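Local coordinates for dipeptide Epimerase (Enterococcus faecalis V583, PDB 3JW7), which belongs to the mandelate racemase/muconate lactonizing enzyme family of the enolase superfamily and holds a magnesium ion in a barrel-type C-terminal domain, at residues T131-G136 and L153-L158; K185-A190 and Q210-E215; I290-E295 and D318-F323. One frame throughout, in Å; residues are numbered along the deposited sequence.

Contact 1 of 3, residues T131-G136 and L153-L158; sequences TDITLG and LGFDTL. With ILE (isoleucine), chain I.
One face of the Phe155 ring is covered by Ile133, whose CB sits 3.8 Å from the ring centroid of Phe155 and 19° off the ring normal, a CH-pi contact displaced toward the CE1 rim. Near the plane, at the CD1 edge, comes the carbonyl of Thr131, with its O 3.7 Å from Phe155 CD1. The two side chains cross at about a right angle: Ile133 spreads CG2 over the CG end of the ring and CD1 over the CZ end. The first torsion, -174°, puts CG1 anti to the backbone N and CG2 between N and the carbonyl carbon, beside Leu158; the extended second torsion carries CD1 to the CZ end. The side chains of Ile133 and Leu158 run the same way, Ile133 CG2 being 3.7 Å from Leu158 CD2. Leu135 CD1 touches the other methyl of Leu158 more distantly, and both leucines pack on Ala147 of helix 140-152. This is the first beta-alpha-beta unit of the barrel, with strands 128-135 and 157-161 as parallel neighbours.

Between these two segments the one backbone hydrogen bond is weak: Ile133 N to Thr157 O, 3.5 Å long and bent to 139°. The strands are joined further on, where Ile133 and Leu135 bond to Lys159. Water 1 adds a bridge, donating to Thr131 O and to Asp156 OD2; Thr157 OG1 also donates to Asp156 OD2, from above the carboxylate plane.

The adhesion between the segments is thus mainly apolar. The polar groups on the barrel-interior side look elsewhere: Asp132 OD2 pairs with Arg187, and Thr134 OG1 accepts a 2.9 Å hydrogen bond from the N of the bound isoleucine, so the strand also forms part of the ligand pocket.

Contact 2 of 3, residues K185-A190 and Q210-E215; sequences KLRLDA and QIELVE. With MG (magnesium ion), chain L; TYR (tyrosine), chain J.
Strand 185-189, helix 196-205 and strand 211-215 form a beta-alpha-beta unit of the enolase-type barrel, and its two parallel strands end at the magnesium site. Asp189 OD2 and Glu215 OE2 each bind the magnesium ion at 2.3 Å, with OXT of the bound tyrosine, water 4 and Asp240 as further ligands. The two carboxylates lie on the same face of the sheet, turned obliquely to each other. Lys161 and Lys159 provide second partners, to Asp189 OD2 and Glu215 OE1 respectively.

Further back along the strands Glu212 reaches across to Arg187, and the side chains run side by side. The grip is side-on, with guanidinium and carboxylate only 17° from coplanar. Glu212 OE1 accepts from both Arg187 NE, at 2.6 Å, and NH2, while NH2 gives a straighter bond, at 165°, to the syn lone pair of Glu212 OE2. Arg187 CG lies between the backbone N and the carbonyl carbon and the chain bends again at CG-CD, which brings NE and NH2 alongside Glu212. Lys185 NZ adds a long salt bridge to Glu212 OE2. Arg316 also pairs with Glu212 OE2, and Asp132 with Arg187 NH1.

The backbones are joined by Glu212 N to Leu186 O, Leu188 N to Leu213 O (2.9 Å), Glu215 N to Leu188 O (2.7 Å) and Ala190 N to Glu215 O. On the opposite face Leu188 CG meets Ile211 CG2 at 3.7 Å.

That apolar face packs against helix 166-180, where Val173 touches both Leu188 and Ile211. Strand 157-161 flanks strand 185-189, and strand 236-239 lies along the far side of 211-215.

Contact 3 of 3, residues I290-E295 and D318-F323; sequences IGCMAE and DLDATF. With ILE (isoleucine), chain I; TYR (tyrosine), chain J.
Cys292 belongs to the loop after barrel strand 287-290 and faces the loop after neighbouring strand 314-317. Its CB lies 4.1 Å from Asp318 O and 4.2 Å from Leu319 CD2. A first torsion of 64° places SG between the backbone N and the carbonyl carbon, turned to segment 318-323. There SG lies 3.4 Å from Asp318 O, 3.7 Å from Asp320 OD1 and 3.8 Å from Ala321 CB. Ala321 CB in turn presses on the carbonyl O of Met293.

Where the strands give way to the loops, Asp318 N donates to Ile290 O (2.8 Å), almost in line with the carbonyl bond. Beside it Ile290 CG2 meets Leu319 CD1, an apolar contact next to helix 298-310.

Both loops then grasp the bound isoleucine and tyrosine, joined by a peptide bond. Together with Thr134 OG1, the carboxylates of Asp318 (OD2) and Asp320 (OD1) hold the isoleucine amino group, a setting that should favour its charged form. Glu295 OE1 accepts from the tyrosine OH. Water 5 takes the N-H of Cys292 and donates to Asp318 OD2 and to the tyrosine O, while Cys292 O accepts a hydrogen bond from the tyrosine amide N at 2.7 Å.

How the contacts relate
Along the chain the contacts come in the order 1, 2, 3, with no overlap. Contacts 1 and 2 share the barrel sheet, where strands 157-161 and 185-189 are neighbours; their centres are about 12 Å apart, and the Asp132-Arg187 salt bridge joins them. Contact 3 lies in loops beyond strands 287-290 and 314-317, its centre about 12 Å from that of contact 1. Thr134 N probably donates to Asp320 OD2, tying the first barrel strand to the loop after strand 314-317. Contacts 2 and 3 stand about 17 Å apart between centres without touching. Parts of all three reach one site at the C-terminal ends of the barrel strands, where the isoleucine, tyrosine and magnesium ion lie.

Contact 1 of 3, residues T131-G136 and L153-L158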
loop_
_atom_site.group_PDB
_atom_site.type_symbol
_atom_site.label_atom_id
_atom_site.label_comp_id
_atom_site.label_asym_id
_atom_site.label_seq_id
_atom_site.Cartn_x
_atom_site.Cartn_y
_atom_site.Cartn_z
ATOM N N THR A 131 -7.193 -4.907 -8.574
ATOM C CA THR A 131 -7.307 -4.043 -7.413
ATOM C C THR A 131 -8.727 -3.590 -7.115
ATOM O O THR A 131 -9.583 -3.561 -7.998
ATOM C CB THR A 131 -6.443 -2.772 -7.585
ATOM O OG1 THR A 131 -6.616 -1.927 -6.445
ATOM C CG2 THR A 131 -6.864 -1.994 -8.849
ATOM N N ASP A 132 -8.971 -3.256 -5.852
ATOM C CA ASP A 132 -10.256 -2.726 -5.448
ATOM C C ASP A 132 -10.116 -1.224 -5.692
ATOM O O ASP A 132 -9.148 -0.772 -6.303
ATOM C CB ASP A 132 -10.519 -2.977 -3.954
ATOM C CG ASP A 132 -9.478 -2.313 -3.032
ATOM O OD1 ASP A 132 -8.914 -1.259 -3.393
ATOM O OD2 ASP A 132 -9.242 -2.838 -1.920
ATOM N N ILE A 133 -11.091 -0.455 -5.238
ATOM C CA ILE A 133 -11.024 0.991 -5.343
ATOM C C ILE A 133 -11.643 1.454 -4.042
ATOM O O ILE A 133 -12.587 0.835 -3.544
ATOM C CB ILE A 133 -11.802 1.556 -6.571
ATOM C CG1 ILE A 133 -11.545 3.068 -6.681
ATOM C CG2 ILE A 133 -13.294 1.278 -6.438
ATOM C CD1 ILE A 133 -11.942 3.686 -8.023
ATOM N N THR A 134 -11.089 2.521 -3.480
ATOM C CA THR A 134 -11.546 3.064 -2.209
ATOM C C THR A 134 -12.577 4.179 -2.298
ATOM O O THR A 134 -12.492 5.057 -3.157
ATOM C CB THR A 134 -10.339 3.601 -1.398
ATOM O OG1 THR A 134 -9.401 2.540 -1.193
ATOM C CG2 THR A 134 -10.791 4.140 -0.042
ATOM N N LEU A 135 -13.548 4.125 -1.392
ATOM C CA LEU A 135 -14.599 5.128 -1.291
ATOM C C LEU A 135 -14.329 5.888 -0.002
ATOM O O LEU A 135 -14.412 5.317 1.089
ATOM C CB LEU A 135 -15.980 4.469 -1.207
ATOM C CG LEU A 135 -16.423 3.590 -2.383
ATOM C CD1 LEU A 135 -17.808 3.027 -2.104
ATOM C CD2 LEU A 135 -16.426 4.405 -3.663
ATOM N N GLY A 136 -13.990 7.167 -0.128
ATOM C CA GLY A 136 -13.721 7.976 1.046
ATOM C C GLY A 136 -14.964 8.232 1.884
ATOM O O GLY A 136 -16.095 8.113 1.403
ATOM N N LEU A 153 -17.600 1.060 -13.683
ATOM C CA LEU A 153 -16.279 1.105 -14.292
ATOM C C LEU A 153 -15.651 -0.285 -14.329
ATOM O O LEU A 153 -14.566 -0.466 -14.868
ATOM C CB LEU A 153 -15.373 2.077 -13.526
ATOM C CG LEU A 153 -15.789 3.551 -13.578
ATOM C CD1 LEU A 153 -14.897 4.365 -12.649
ATOM C CD2 LEU A 153 -15.680 4.069 -15.007
ATOM N N GLY A 154 -16.332 -1.266 -13.750
ATOM C CA GLY A 154 -15.815 -2.623 -13.768
ATOM C C GLY A 154 -15.273 -3.170 -12.459
ATOM O O GLY A 154 -14.820 -4.313 -12.406
ATOM N N PHE A 155 -15.317 -2.372 -11.399
ATOM C CA PHE A 155 -14.819 -2.828 -10.105
ATOM C C PHE A 155 -15.795 -3.788 -9.432
ATOM O O PHE A 155 -16.983 -3.483 -9.286
ATOM C CB PHE A 155 -14.559 -1.626 -9.195
ATOM C CG PHE A 155 -13.355 -0.820 -9.591
ATOM C CD1 PHE A 155 -12.094 -1.151 -9.108
ATOM C CD2 PHE A 155 -13.475 0.244 -10.478
ATOM C CE1 PHE A 155 -10.965 -0.434 -9.505
ATOM C CE2 PHE A 155 -12.352 0.969 -10.883
ATOM C CZ PHE A 155 -11.095 0.627 -10.393
ATOM N N ASP A 156 -15.289 -4.950 -9.025
ATOM C CA ASP A 156 -16.113 -5.951 -8.355
ATOM C C ASP A 156 -15.807 -5.992 -6.858
ATOM O O ASP A 156 -16.392 -6.776 -6.110
ATOM C CB ASP A 156 -15.883 -7.335 -8.976
ATOM C CG ASP A 156 -14.477 -7.868 -8.735
ATOM O OD1 ASP A 156 -14.148 -8.933 -9.299
ATOM O OD2 ASP A 156 -13.702 -7.238 -7.982
ATOM N N THR A 157 -14.883 -5.139 -6.425
ATOM C CA THR A 157 -14.507 -5.071 -5.023
ATOM C C THR A 157 -14.324 -3.621 -4.615
ATOM O O THR A 157 -13.532 -2.901 -5.216
ATOM C CB THR A 157 -13.195 -5.805 -4.765
ATOM O OG1 THR A 157 -13.303 -7.152 -5.238
ATOM C CG2 THR A 157 -12.868 -5.795 -3.274
ATOM N N LEU A 158 -15.061 -3.203 -3.594
ATOM C CA LEU A 158 -14.987 -1.835 -3.102
ATOM C C LEU A 158 -14.466 -1.807 -1.670
ATOM O O LEU A 158 -14.895 -2.595 -0.831
ATOM C CB LEU A 158 -16.376 -1.192 -3.140
ATOM C CG LEU A 158 -17.122 -1.264 -4.471
ATOM C CD1 LEU A 158 -18.510 -0.661 -4.299
ATOM C CD2 LEU A 158 -16.337 -0.535 -5.556
HETATM N N ILE I . -6.511 2.883 -0.791
HETATM C CA ILE I . -5.502 3.765 -0.137
HETATM C C ILE I . -5.626 3.715 1.380
HETATM O O ILE I . -6.725 3.552 1.918
HETATM C CB ILE I . -5.655 5.246 -0.570
HETATM C CG1 ILE I . -7.104 5.687 -0.376
HETATM C CG2 ILE I . -5.170 5.426 -2.005
HETATM C CD1 ILE I . -7.316 7.198 -0.440
HETATM O O HOH W 1 -12.207 -4.790 -8.196
#

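Contact 2 of 3, residues K185-A190 and Q210-E215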
loop_
_atom_site.group_PDB
_atom_site.type_symbol
_atom_site.label_atom_id
_atom_site.label_comp_id
_atom_site.label_asym_id
_atom_site.label_seq_id
_atom_site.Cartn_x
_atom_site.Cartn_y
_atom_site.Cartn_z
ATOM N N LYS A 185 -18.011 -7.439 -3.814
ATOM C CA LYS A 185 -17.328 -7.685 -2.550
ATOM C C LYS A 185 -17.081 -6.357 -1.860
ATOM O O LYS A 185 -16.657 -5.391 -2.496
ATOM C CB LYS A 185 -15.988 -8.392 -2.773
ATOM C CG LYS A 185 -16.107 -9.793 -3.337
ATOM C CD LYS A 185 -14.795 -10.567 -3.204
ATOM C CE LYS A 185 -13.660 -9.922 -3.983
ATOM N NZ LYS A 185 -12.410 -10.742 -3.938
ATOM N N LEU A 186 -17.352 -6.312 -0.560
ATOM C CA LEU A 186 -17.151 -5.097 0.213
ATOM C C LEU A 186 -16.235 -5.347 1.407
ATOM O O LEU A 186 -16.514 -6.197 2.250
ATOM C CB LEU A 186 -18.491 -4.550 0.720
ATOM C CG LEU A 186 -19.577 -4.216 -0.311
ATOM C CD1 LEU A 186 -20.839 -3.760 0.419
ATOM C CD2 LEU A 186 -19.087 -3.138 -1.264
ATOM N N ARG A 187 -15.127 -4.620 1.456
ATOM C CA ARG A 187 -14.207 -4.731 2.575
ATOM C C ARG A 187 -14.273 -3.367 3.255
ATOM O O ARG A 187 -14.426 -2.343 2.583
ATOM C CB ARG A 187 -12.787 -5.071 2.094
ATOM C CG ARG A 187 -12.216 -4.163 1.020
ATOM C CD ARG A 187 -10.866 -4.680 0.500
ATOM N NE ARG A 187 -10.939 -6.052 -0.006
ATOM C CZ ARG A 187 -10.233 -6.515 -1.035
ATOM N NH1 ARG A 187 -9.393 -5.723 -1.688
ATOM N NH2 ARG A 187 -10.361 -7.778 -1.416
ATOM N N LEU A 188 -14.205 -3.360 4.581
ATOM C CA LEU A 188 -14.294 -2.119 5.354
ATOM C C LEU A 188 -12.956 -1.744 5.957
ATOM O O LEU A 188 -12.131 -2.606 6.225
ATOM C CB LEU A 188 -15.295 -2.273 6.501
ATOM C CG LEU A 188 -16.661 -2.894 6.201
ATOM C CD1 LEU A 188 -17.495 -2.863 7.475
ATOM C CD2 LEU A 188 -17.366 -2.128 5.081
ATOM N N ASP A 189 -12.761 -0.451 6.189
ATOM C CA ASP A 189 -11.526 0.038 6.791
ATOM C C ASP A 189 -11.894 1.183 7.722
ATOM O O ASP A 189 -12.312 2.246 7.271
ATOM C CB ASP A 189 -10.567 0.533 5.710
ATOM C CG ASP A 189 -9.185 0.849 6.256
ATOM O OD1 ASP A 189 -9.055 1.031 7.488
ATOM O OD2 ASP A 189 -8.236 0.928 5.448
ATOM N N ALA A 190 -11.724 0.960 9.023
ATOM C CA ALA A 190 -12.060 1.951 10.037
ATOM C C ALA A 190 -10.896 2.847 10.432
ATOM O O ALA A 190 -11.075 3.799 11.186
ATOM C CB ALA A 190 -12.605 1.248 11.276
ATOM N N GLN A 210 -22.873 -9.313 4.331
ATOM C CA GLN A 210 -21.772 -10.023 3.695
ATOM C C GLN A 210 -20.484 -9.203 3.565
ATOM O O GLN A 210 -20.045 -8.897 2.460
ATOM C CB GLN A 210 -22.242 -10.499 2.315
ATOM C CG GLN A 210 -21.259 -11.345 1.523
ATOM C CD GLN A 210 -21.824 -11.767 0.177
ATOM O OE1 GLN A 210 -22.800 -12.518 0.109
ATOM N NE2 GLN A 210 -21.221 -11.275 -0.901
ATOM N N ILE A 211 -19.884 -8.857 4.699
ATOM C CA ILE A 211 -18.643 -8.084 4.710
ATOM C C ILE A 211 -17.461 -9.021 4.473
ATOM O O ILE A 211 -17.313 -10.019 5.170
ATOM C CB ILE A 211 -18.453 -7.377 6.069
ATOM C CG1 ILE A 211 -19.675 -6.507 6.369
ATOM C CG2 ILE A 211 -17.179 -6.532 6.054
ATOM C CD1 ILE A 211 -19.904 -5.414 5.349
ATOM N N GLU A 212 -16.613 -8.702 3.499
ATOM C CA GLU A 212 -15.467 -9.562 3.215
ATOM C C GLU A 212 -14.452 -9.561 4.356
ATOM O O GLU A 212 -13.992 -10.616 4.802
ATOM C CB GLU A 212 -14.770 -9.135 1.925
ATOM C CG GLU A 212 -13.470 -9.892 1.684
ATOM C CD GLU A 212 -12.596 -9.252 0.629
ATOM O OE1 GLU A 212 -12.565 -8.007 0.559
ATOM O OE2 GLU A 212 -11.927 -9.995 -0.114
ATOM N N LEU A 213 -14.104 -8.372 4.828
ATOM C CA LEU A 213 -13.140 -8.244 5.905
ATOM C C LEU A 213 -13.209 -6.830 6.443
ATOM O O LEU A 213 -13.838 -5.961 5.839
ATOM C CB LEU A 213 -11.722 -8.532 5.379
ATOM C CG LEU A 213 -11.134 -7.605 4.300
ATOM C CD1 LEU A 213 -10.612 -6.308 4.924
ATOM C CD2 LEU A 213 -9.992 -8.326 3.589
ATOM N N VAL A 214 -12.576 -6.620 7.591
ATOM C CA VAL A 214 -12.512 -5.309 8.206
ATOM C C VAL A 214 -11.054 -5.015 8.527
ATOM O O VAL A 214 -10.377 -5.810 9.185
ATOM C CB VAL A 214 -13.329 -5.234 9.510
ATOM C CG1 VAL A 214 -13.226 -3.834 10.100
ATOM C CG2 VAL A 214 -14.796 -5.592 9.229
ATOM N N GLU A 215 -10.587 -3.867 8.053
ATOM C CA GLU A 215 -9.216 -3.424 8.263
ATOM C C GLU A 215 -9.066 -2.538 9.497
ATOM O O GLU A 215 -9.894 -1.653 9.734
ATOM C CB GLU A 215 -8.748 -2.615 7.056
ATOM C CG GLU A 215 -7.743 -3.295 6.172
ATOM C CD GLU A 215 -7.280 -2.393 5.044
ATOM O OE1 GLU A 215 -8.001 -2.280 4.034
ATOM O OE2 GLU A 215 -6.199 -1.787 5.176
HETATM MG MG MG L . -5.994 0.449 5.793
HETATM N N TYR J . -4.486 3.856 2.054
HETATM C CA TYR J . -4.416 3.842 3.510
HETATM C C TYR J . -5.045 2.584 4.109
HETATM O O TYR J . -4.921 1.510 3.480
HETATM C CB TYR J . -5.093 5.095 4.078
HETATM C CG TYR J . -4.440 6.409 3.682
HETATM C CD1 TYR J . -5.218 7.508 3.323
HETATM C CD2 TYR J . -3.053 6.572 3.712
HETATM C CE1 TYR J . -4.642 8.737 3.005
HETATM C CE2 TYR J . -2.461 7.810 3.397
HETATM C CZ TYR J . -3.269 8.886 3.047
HETATM O OH TYR J . -2.721 10.118 2.756
HETATM O OXT TYR J . -5.633 2.687 5.207
HETATM O O HOH W 2 -18.299 -8.789 0.295
HETATM O O HOH W 3 -10.589 -2.864 3.672
HETATM O O HOH W 4 -6.516 0.480 8.164
#

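Contact 3 of 3, residues I290-E295 and D318-F323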
loop_
_atom_site.group_PDB
_atom_site.type_symbol
_atom_site.label_atom_id
_atom_site.label_comp_id
_atom_site.label_asym_id
_atom_site.label_seq_id
_atom_site.Cartn_x
_atom_site.Cartn_y
_atom_site.Cartn_z
ATOM N N ILE A 290 -1.700 -6.188 -0.588
ATOM C CA ILE A 290 -0.771 -5.107 -0.891
ATOM C C ILE A 290 -1.609 -3.820 -0.903
ATOM O O ILE A 290 -2.686 -3.777 -1.504
ATOM C CB ILE A 290 -0.078 -5.354 -2.262
ATOM C CG1 ILE A 290 1.035 -4.329 -2.486
ATOM C CG2 ILE A 290 -1.098 -5.326 -3.391
ATOM C CD1 ILE A 290 2.153 -4.441 -1.502
ATOM N N GLY A 291 -1.126 -2.790 -0.215
ATOM C CA GLY A 291 -1.850 -1.529 -0.140
ATOM C C GLY A 291 -1.019 -0.349 -0.597
ATOM O O GLY A 291 0.030 -0.538 -1.212
ATOM N N CYS A 292 -1.474 0.870 -0.303
ATOM C CA CYS A 292 -0.739 2.062 -0.716
ATOM C C CYS A 292 -1.156 3.309 0.055
ATOM O O CYS A 292 -2.177 3.314 0.731
ATOM C CB CYS A 292 -0.954 2.320 -2.212
ATOM S SG CYS A 292 -2.671 2.710 -2.663
ATOM N N MET A 293 -0.343 4.352 -0.052
ATOM C CA MET A 293 -0.620 5.638 0.590
ATOM C C MET A 293 -1.227 6.507 -0.505
ATOM O O MET A 293 -0.916 6.329 -1.681
ATOM C CB MET A 293 0.675 6.305 1.060
ATOM C CG MET A 293 1.499 5.480 2.038
ATOM S SD MET A 293 0.597 5.175 3.547
ATOM C CE MET A 293 1.884 4.402 4.535
ATOM N N ALA A 294 -2.083 7.449 -0.132
ATOM C CA ALA A 294 -2.673 8.324 -1.138
ATOM C C ALA A 294 -1.592 9.271 -1.670
ATOM O O ALA A 294 -1.766 9.896 -2.711
ATOM C CB ALA A 294 -3.832 9.116 -0.537
ATOM N N GLU A 295 -0.469 9.354 -0.958
ATOM C CA GLU A 295 0.643 10.224 -1.347
ATOM C C GLU A 295 1.534 9.677 -2.458
ATOM O O GLU A 295 2.268 10.435 -3.102
ATOM C CB GLU A 295 1.540 10.531 -0.143
ATOM C CG GLU A 295 0.994 11.562 0.820
ATOM C CD GLU A 295 0.088 10.969 1.873
ATOM O OE1 GLU A 295 -0.242 9.769 1.783
ATOM O OE2 GLU A 295 -0.301 11.711 2.795
ATOM N N ASP A 318 -5.021 -3.393 -3.030
ATOM C CA ASP A 318 -5.678 -2.112 -2.876
ATOM C C ASP A 318 -4.638 -1.130 -3.399
ATOM O O ASP A 318 -3.939 -0.486 -2.623
ATOM C CB ASP A 318 -5.990 -1.834 -1.401
ATOM C CG ASP A 318 -6.503 -0.417 -1.166
ATOM O OD1 ASP A 318 -7.323 0.069 -1.974
ATOM O OD2 ASP A 318 -6.089 0.206 -0.170
ATOM N N LEU A 319 -4.526 -1.048 -4.724
ATOM C CA LEU A 319 -3.556 -0.162 -5.366
ATOM C C LEU A 319 -4.289 0.826 -6.253
ATOM O O LEU A 319 -4.252 0.725 -7.483
ATOM C CB LEU A 319 -2.565 -0.983 -6.201
ATOM C CG LEU A 319 -1.736 -2.004 -5.416
ATOM C CD1 LEU A 319 -0.889 -2.853 -6.359
ATOM C CD2 LEU A 319 -0.857 -1.277 -4.421
ATOM N N ASP A 320 -4.929 1.804 -5.618
ATOM C CA ASP A 320 -5.723 2.789 -6.336
ATOM C C ASP A 320 -5.249 4.238 -6.241
ATOM O O ASP A 320 -5.958 5.146 -6.675
ATOM C CB ASP A 320 -7.174 2.689 -5.843
ATOM C CG ASP A 320 -7.299 2.883 -4.329
ATOM O OD1 ASP A 320 -6.298 2.704 -3.597
ATOM O OD2 ASP A 320 -8.410 3.210 -3.863
ATOM N N ALA A 321 -4.052 4.460 -5.702
ATOM C CA ALA A 321 -3.538 5.820 -5.547
ATOM C C ALA A 321 -3.439 6.637 -6.839
ATOM O O ALA A 321 -3.589 7.863 -6.811
ATOM C CB ALA A 321 -2.176 5.790 -4.847
ATOM N N THR A 322 -3.192 5.987 -7.972
ATOM C CA THR A 322 -3.080 6.734 -9.221
ATOM C C THR A 322 -4.430 7.228 -9.737
ATOM O O THR A 322 -4.487 8.172 -10.531
ATOM C CB THR A 322 -2.441 5.899 -10.353
ATOM O OG1 THR A 322 -3.334 4.844 -10.727
ATOM C CG2 THR A 322 -1.100 5.317 -9.912
ATOM N N PHE A 323 -5.515 6.606 -9.280
ATOM C CA PHE A 323 -6.852 6.973 -9.747
ATOM C C PHE A 323 -7.303 8.383 -9.369
ATOM O O PHE A 323 -8.193 8.941 -10.005
ATOM C CB PHE A 323 -7.899 5.971 -9.239
ATOM C CG PHE A 323 -7.605 4.530 -9.580
ATOM C CD1 PHE A 323 -6.609 4.193 -10.490
ATOM C CD2 PHE A 323 -8.329 3.507 -8.975
ATOM C CE1 PHE A 323 -6.336 2.856 -10.795
ATOM C CE2 PHE A 323 -8.065 2.172 -9.273
ATOM C CZ PHE A 323 -7.070 1.848 -10.182
HETATM N N ILE I . -6.511 2.883 -0.791
HETATM C CA ILE I . -5.502 3.765 -0.137
HETATM C C ILE I . -5.626 3.715 1.380
HETATM O O ILE I . -6.725 3.552 1.918
HETATM C CB ILE I . -5.655 5.246 -0.570
HETATM C CG1 ILE I . -7.104 5.687 -0.376
HETATM C CG2 ILE I . -5.170 5.426 -2.005
HETATM C CD1 ILE I . -7.316 7.198 -0.440
HETATM N N TYR J . -4.486 3.856 2.054
HETATM C CA TYR J . -4.416 3.842 3.510
HETATM C C TYR J . -5.045 2.584 4.109
HETATM O O TYR J . -4.921 1.510 3.480
HETATM C CB TYR J . -5.093 5.095 4.078
HETATM C CG TYR J . -4.440 6.409 3.682
HETATM C CD1 TYR J . -5.218 7.508 3.323
HETATM C CD2 TYR J . -3.053 6.572 3.712
HETATM C CE1 TYR J . -4.642 8.737 3.005
HETATM C CE2 TYR J . -2.461 7.810 3.397
HETATM C CZ TYR J . -3.269 8.886 3.047
HETATM O OH TYR J . -2.721 10.118 2.756
HETATM O OXT TYR J . -5.633 2.687 5.207
HETATM O O HOH W 5 -3.871 0.271 1.443
HETATM O O HOH W 6 -3.857 9.415 -4.418
#